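Local coordinates for tyrosine recombinase XerH (Helicobacter pylori, PDB 5JK0), which cuts and rejoins DNA at difH sites as a site-specific tyrosine recombinase, acting in chromosome segregation, at a contact of chain A with DNA and the interface of chains B and A. Sequence-based numbering; all coordinates share one arbitrary frame. Chains: chain A/B, Tyrosine recombinase XerH.

Contact 1 and contact 2 lie on neighbouring stretches of the catalytic domain of chain A; the centres of their C-alpha atoms are about 15 Å apart. They share no residue. Contact 1 uses the loop at A:His336 to A:Ser338 and helix 339-342, which hold the DNA backbone; contact 2 uses A:Asp326 and the start of helix 327-334, which meet chain B. Helix 327-334 thus runs from the protein interface to just short of the catalytic loop. Assembly of the recombinase on DNA could therefore be felt close to the active site, whose A:Arg214 is about 10 Å from the centre of contact 1.

Contact 1: a contact of chain A with DNA. Residues chain A 336-338, 341. With nucleotides of chain C.
A:Ala337 and A:Thr341 take the two non-bridging oxygens of the DT14 phosphate, one each. The backbone N of A:Ala337 donates to OP1 of DT14 at 2.7 Å (163° at the hydrogen). The hydroxyl OG1 of A:Thr341 gives its hydrogen to OP2 of DT14 at 2.5 Å. Its first torsion (-54°) sets OG1 anti to the carbonyl carbon, turning the hydroxyl to the phosphate and the methyl CG2 toward DG13. A branched residue suits this place because one arm bonds while the other packs.

Water carries a further link. NE2 of A:His336, one of the conserved catalytic residues of tyrosine recombinases, lies 2.9 Å from water 1, which in turn is 2.7 Å from OP1 of DG13, so the imidazole meets the phosphate on the 5' side of DG13 indirectly. CG2 of A:Thr341 sits over one face of this ring toward its rim, 3.7 Å above the plane, and may limit its tilt.

Apolar contact is slight. A small side chain at A:Ala337 lets the backbone come close to the phosphate, while its CB lies 3.9 Å from C5' of DT14. The contacts described here fall on the sugar-phosphate backbone, as suits an active-site loop that positions the DNA strand whatever its sequence here. Beside OP2 of DT14, CB of A:Ser338 stands at 3.7 Å.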
loop_
_atom_site.group_PDB
_atom_site.type_symbol
_atom_site.label_atom_id
_atom_site.label_comp_id
_atom_site.label_asym_id
_atom_site.label_seq_id
_atom_site.Cartn_x
_atom_site.Cartn_y
_atom_site.Cartn_z
ATOM N N HIS A 336 -8.590 18.420 17.013
ATOM C CA HIS A 336 -7.682 17.519 16.310
ATOM C C HIS A 336 -6.266 18.090 16.265
ATOM O O HIS A 336 -6.072 19.256 15.928
ATOM C CB HIS A 336 -8.177 17.254 14.885
ATOM C CG HIS A 336 -9.494 16.544 14.817
ATOM N ND1 HIS A 336 -10.406 16.764 13.809
ATOM C CD2 HIS A 336 -10.046 15.607 15.625
ATOM C CE1 HIS A 336 -11.469 16.003 14.003
ATOM N NE2 HIS A 336 -11.274 15.290 15.098
ATOM N N ALA A 337 -5.278 17.269 16.603
ATOM C CA ALA A 337 -3.885 17.695 16.522
ATOM C C ALA A 337 -3.385 17.588 15.087
ATOM O O ALA A 337 -2.496 18.331 14.671
ATOM C CB ALA A 337 -3.015 16.868 17.454
ATOM N N SER A 338 -3.965 16.659 14.335
ATOM C CA SER A 338 -3.583 16.444 12.945
ATOM C C SER A 338 -4.769 16.648 12.011
ATOM O O SER A 338 -5.888 16.227 12.309
ATOM C CB SER A 338 -3.009 15.039 12.758
ATOM O OG SER A 338 -2.800 14.754 11.386
ATOM N N THR A 341 -6.870 13.707 10.439
ATOM C CA THR A 341 -8.059 13.242 11.136
ATOM C C THR A 341 -9.288 14.026 10.687
ATOM O O THR A 341 -10.363 13.458 10.483
ATOM C CB THR A 341 -7.897 13.371 12.661
ATOM O OG1 THR A 341 -6.698 12.703 13.075
ATOM C CG2 THR A 341 -9.090 12.759 13.383
ATOM P P DG C 13 -10.438 9.616 15.669
ATOM O OP1 DG C 13 -11.285 10.686 16.240
ATOM O OP2 DG C 13 -10.578 9.252 14.242
ATOM O "O5'" DG C 13 -8.904 9.978 15.941
ATOM C "C5'" DG C 13 -8.455 10.166 17.279
ATOM C "C4'" DG C 13 -6.938 10.204 17.353
ATOM O "O4'" DG C 13 -6.394 8.923 16.981
ATOM C "C3'" DG C 13 -6.261 11.228 16.437
ATOM O "O3'" DG C 13 -5.680 12.259 17.223
ATOM C "C2'" DG C 13 -5.189 10.421 15.677
ATOM C "C1'" DG C 13 -5.102 9.133 16.483
ATOM N N9 DG C 13 -4.711 7.965 15.696
ATOM C C8 DG C 13 -5.445 7.341 14.716
ATOM N N7 DG C 13 -4.839 6.312 14.188
ATOM C C5 DG C 13 -3.626 6.249 14.864
ATOM C C6 DG C 13 -2.549 5.341 14.723
ATOM O O6 DG C 13 -2.451 4.379 13.947
ATOM N N1 DG C 13 -1.510 5.634 15.603
ATOM C C2 DG C 13 -1.512 6.672 16.503
ATOM N N2 DG C 13 -0.417 6.796 17.269
ATOM N N3 DG C 13 -2.513 7.531 16.644
ATOM C C4 DG C 13 -3.533 7.259 15.796
ATOM P P DT C 14 -5.071 13.574 16.529
ATOM O OP1 DT C 14 -5.366 14.711 17.430
ATOM O OP2 DT C 14 -5.536 13.613 15.126
ATOM O "O5'" DT C 14 -3.492 13.303 16.516
ATOM C "C5'" DT C 14 -2.820 12.967 17.726
ATOM C "C4'" DT C 14 -1.361 12.630 17.468
ATOM O "O4'" DT C 14 -1.254 11.327 16.832
ATOM C "C3'" DT C 14 -0.613 13.607 16.551
ATOM O "O3'" DT C 14 0.661 13.892 17.097
ATOM C "C2'" DT C 14 -0.480 12.821 15.249
ATOM C "C1'" DT C 14 -0.306 11.420 15.799
ATOM N N1 DT C 14 -0.554 10.342 14.809
ATOM C C2 DT C 14 0.432 9.414 14.576
ATOM O O2 DT C 14 1.508 9.426 15.145
ATOM N N3 DT C 14 0.111 8.461 13.648
ATOM C C4 DT C 14 -1.071 8.348 12.942
ATOM O O4 DT C 14 -1.263 7.454 12.126
ATOM C C5 DT C 14 -2.064 9.356 13.233
ATOM C C7 DT C 14 -3.388 9.336 12.529
ATOM C C6 DT C 14 -1.759 10.294 14.143
ATOM P P DG C 15 0.918 15.262 17.894
ATOM O OP1 DG C 15 -0.104 15.352 18.959
ATOM O OP2 DG C 15 1.048 16.347 16.894
ATOM O "O5'" DG C 15 2.352 15.044 18.570
ATOM C "C5'" DG C 15 2.517 14.051 19.580
ATOM C "C4'" DG C 15 3.834 13.310 19.408
ATOM O "O4'" DG C 15 3.776 12.477 18.220
ATOM C "C3'" DG C 15 5.065 14.195 19.249
ATOM O "O3'" DG C 15 6.166 13.616 19.937
ATOM C "C2'" DG C 15 5.288 14.221 17.737
ATOM C "C1'" DG C 15 4.800 12.841 17.315
ATOM N N9 DG C 15 4.242 12.810 15.967
ATOM C C8 DG C 15 3.454 13.769 15.378
ATOM N N7 DG C 15 3.092 13.469 14.161
ATOM C C5 DG C 15 3.671 12.229 13.929
ATOM C C6 DG C 15 3.624 11.402 12.780
ATOM O O6 DG C 15 3.043 11.611 11.706
ATOM N N1 DG C 15 4.349 10.226 12.961
ATOM C C2 DG C 15 5.030 9.892 14.108
ATOM N N2 DG C 15 5.671 8.714 14.095
ATOM N N3 DG C 15 5.081 10.657 15.193
ATOM C C4 DG C 15 4.381 11.807 15.032
HETATM O O HOH W 1 -12.708 12.869 15.729
#

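Contact 2: the interface of chains B and A. Residues chain B 321, 325, 352, 355; chain A 326, 328-329.
The carboxylate of A:Asp326 projects between B:His325 and B:Arg352, which reach the same oxygen, OD2, from opposite faces of its plane. The imidazole stands almost upright on the carboxylate, their planes 87° apart, and NE2 of B:His325 points at OD2 of A:Asp326 from 2.9 Å. The oxygen lies in the ring plane, as an N-H donor needs, but is itself approached from above the carboxylate. The guanidinium comes more nearly flat, turned 27° from the carboxylate, and NH2 of B:Arg352 meets OD2 of A:Asp326 at 2.9 Å in a salt bridge, on the syn side but tilted out of the carboxylate plane. Both flat groups suit the place by offering N-H groups at their edges. An aspartate suits it because its short chain can cap a helix with one oxygen while the other takes both donors; the arginine would offset the charge of both nearby acids.

B:Glu355, the second acid, steadies the arginine along its NE/NH2 edge. It is gripped side-on, NE going to OE2 and NH2 to OE1, so that NH2 is shared by two acids. The bend of the arginine chain at chi3 (51°) brings the guanidinium round to both. Water 3 lies at the guanidinium edge, 2.5 Å from NH1 of B:Arg352, and also reaches OD2 of A:Asp326.

The other oxygen of A:Asp326, OD1, accepts from the backbone N of A:Leu329 at 3.2 Å, an N-cap at the start of helix 327-334 that holds the carboxylate in position. Water 2 is shared by OD1, the backbone N of A:Ile328 and OH of B:Tyr321, whose long ring carries its hydroxyl out to it. OH of B:Tyr321 also sits over one face of the B:His325 ring toward its rim and touches CG1 of A:Ile328 at 3.4 Å.

The site thus joins two XerH subunits of the DNA-bound assembly, tying the start of helix 327-334 of chain A to helix 309-324, the residue just after it and the 350-357 stretch of chain B.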
loop_
_atom_site.group_PDB
_atom_site.type_symbol
_atom_site.label_atom_id
_atom_site.label_comp_id
_atom_site.label_asym_id
_atom_site.label_seq_id
_atom_site.Cartn_x
_atom_site.Cartn_y
_atom_site.Cartn_z
ATOM N N TYR B 321 -4.914 30.816 0.038
ATOM C CA TYR B 321 -5.840 30.572 1.139
ATOM C C TYR B 321 -6.587 31.849 1.509
ATOM O O TYR B 321 -7.747 31.807 1.918
ATOM C CB TYR B 321 -5.107 30.017 2.365
ATOM C CG TYR B 321 -6.050 29.577 3.464
ATOM C CD1 TYR B 321 -6.684 28.343 3.406
ATOM C CD2 TYR B 321 -6.318 30.402 4.550
ATOM C CE1 TYR B 321 -7.555 27.937 4.400
ATOM C CE2 TYR B 321 -7.187 30.006 5.551
ATOM C CZ TYR B 321 -7.804 28.772 5.469
ATOM O OH TYR B 321 -8.671 28.369 6.461
ATOM N N HIS B 325 -9.929 30.478 0.797
ATOM C CA HIS B 325 -10.234 29.847 2.084
ATOM C C HIS B 325 -10.495 28.352 1.915
ATOM O O HIS B 325 -11.394 27.792 2.541
ATOM C CB HIS B 325 -11.436 30.530 2.744
ATOM C CG HIS B 325 -11.502 30.342 4.228
ATOM N ND1 HIS B 325 -10.614 30.944 5.094
ATOM C CD2 HIS B 325 -12.354 29.626 5.000
ATOM C CE1 HIS B 325 -10.915 30.605 6.335
ATOM N NE2 HIS B 325 -11.965 29.806 6.306
ATOM N N ARG B 352 -14.167 32.692 16.126
ATOM C CA ARG B 352 -14.845 31.965 15.071
ATOM C C ARG B 352 -15.414 30.618 15.523
ATOM O O ARG B 352 -16.105 29.984 14.801
ATOM C CB ARG B 352 -14.012 31.886 13.804
ATOM C CG ARG B 352 -13.800 33.242 13.156
ATOM C CD ARG B 352 -13.185 33.164 11.783
ATOM N NE ARG B 352 -13.899 32.248 10.931
ATOM C CZ ARG B 352 -13.377 31.155 10.415
ATOM N NH1 ARG B 352 -12.131 30.862 10.628
ATOM N NH2 ARG B 352 -14.091 30.383 9.666
ATOM N N GLU B 355 -19.042 30.152 15.039
ATOM C CA GLU B 355 -19.563 29.649 13.773
ATOM C C GLU B 355 -19.911 28.168 13.867
ATOM O O GLU B 355 -20.847 27.698 13.221
ATOM C CB GLU B 355 -18.553 29.878 12.647
ATOM C CG GLU B 355 -18.206 31.338 12.409
ATOM C CD GLU B 355 -17.230 31.523 11.261
ATOM O OE1 GLU B 355 -16.864 30.515 10.618
ATOM O OE2 GLU B 355 -16.828 32.678 11.001
ATOM N N ASP A 326 -15.488 24.131 6.177
ATOM C CA ASP A 326 -14.275 24.766 6.675
ATOM C C ASP A 326 -13.454 23.758 7.478
ATOM O O ASP A 326 -13.800 23.422 8.609
ATOM C CB ASP A 326 -14.631 25.985 7.532
ATOM C CG ASP A 326 -13.446 26.906 7.772
ATOM O OD1 ASP A 326 -12.300 26.416 7.848
ATOM O OD2 ASP A 326 -13.667 28.131 7.887
ATOM N N ILE A 328 -10.330 23.927 8.698
ATOM C CA ILE A 328 -9.645 24.498 9.852
ATOM C C ILE A 328 -10.618 24.635 11.021
ATOM O O ILE A 328 -10.269 24.355 12.169
ATOM C CB ILE A 328 -9.022 25.873 9.521
ATOM C CG1 ILE A 328 -7.892 25.718 8.502
ATOM C CG2 ILE A 328 -8.496 26.548 10.783
ATOM C CD1 ILE A 328 -6.718 24.902 9.004
ATOM N N LEU A 329 -11.843 25.050 10.714
ATOM C CA LEU A 329 -12.894 25.184 11.719
ATOM C C LEU A 329 -13.205 23.844 12.379
ATOM O O LEU A 329 -13.459 23.779 13.581
ATOM C CB LEU A 329 -14.164 25.765 11.095
ATOM C CG LEU A 329 -15.355 25.987 12.030
ATOM C CD1 LEU A 329 -15.000 26.975 13.135
ATOM C CD2 LEU A 329 -16.571 26.468 11.246
HETATM O O HOH W 2 -10.184 26.012 6.232
HETATM O O HOH W 3 -11.385 28.738 9.443
#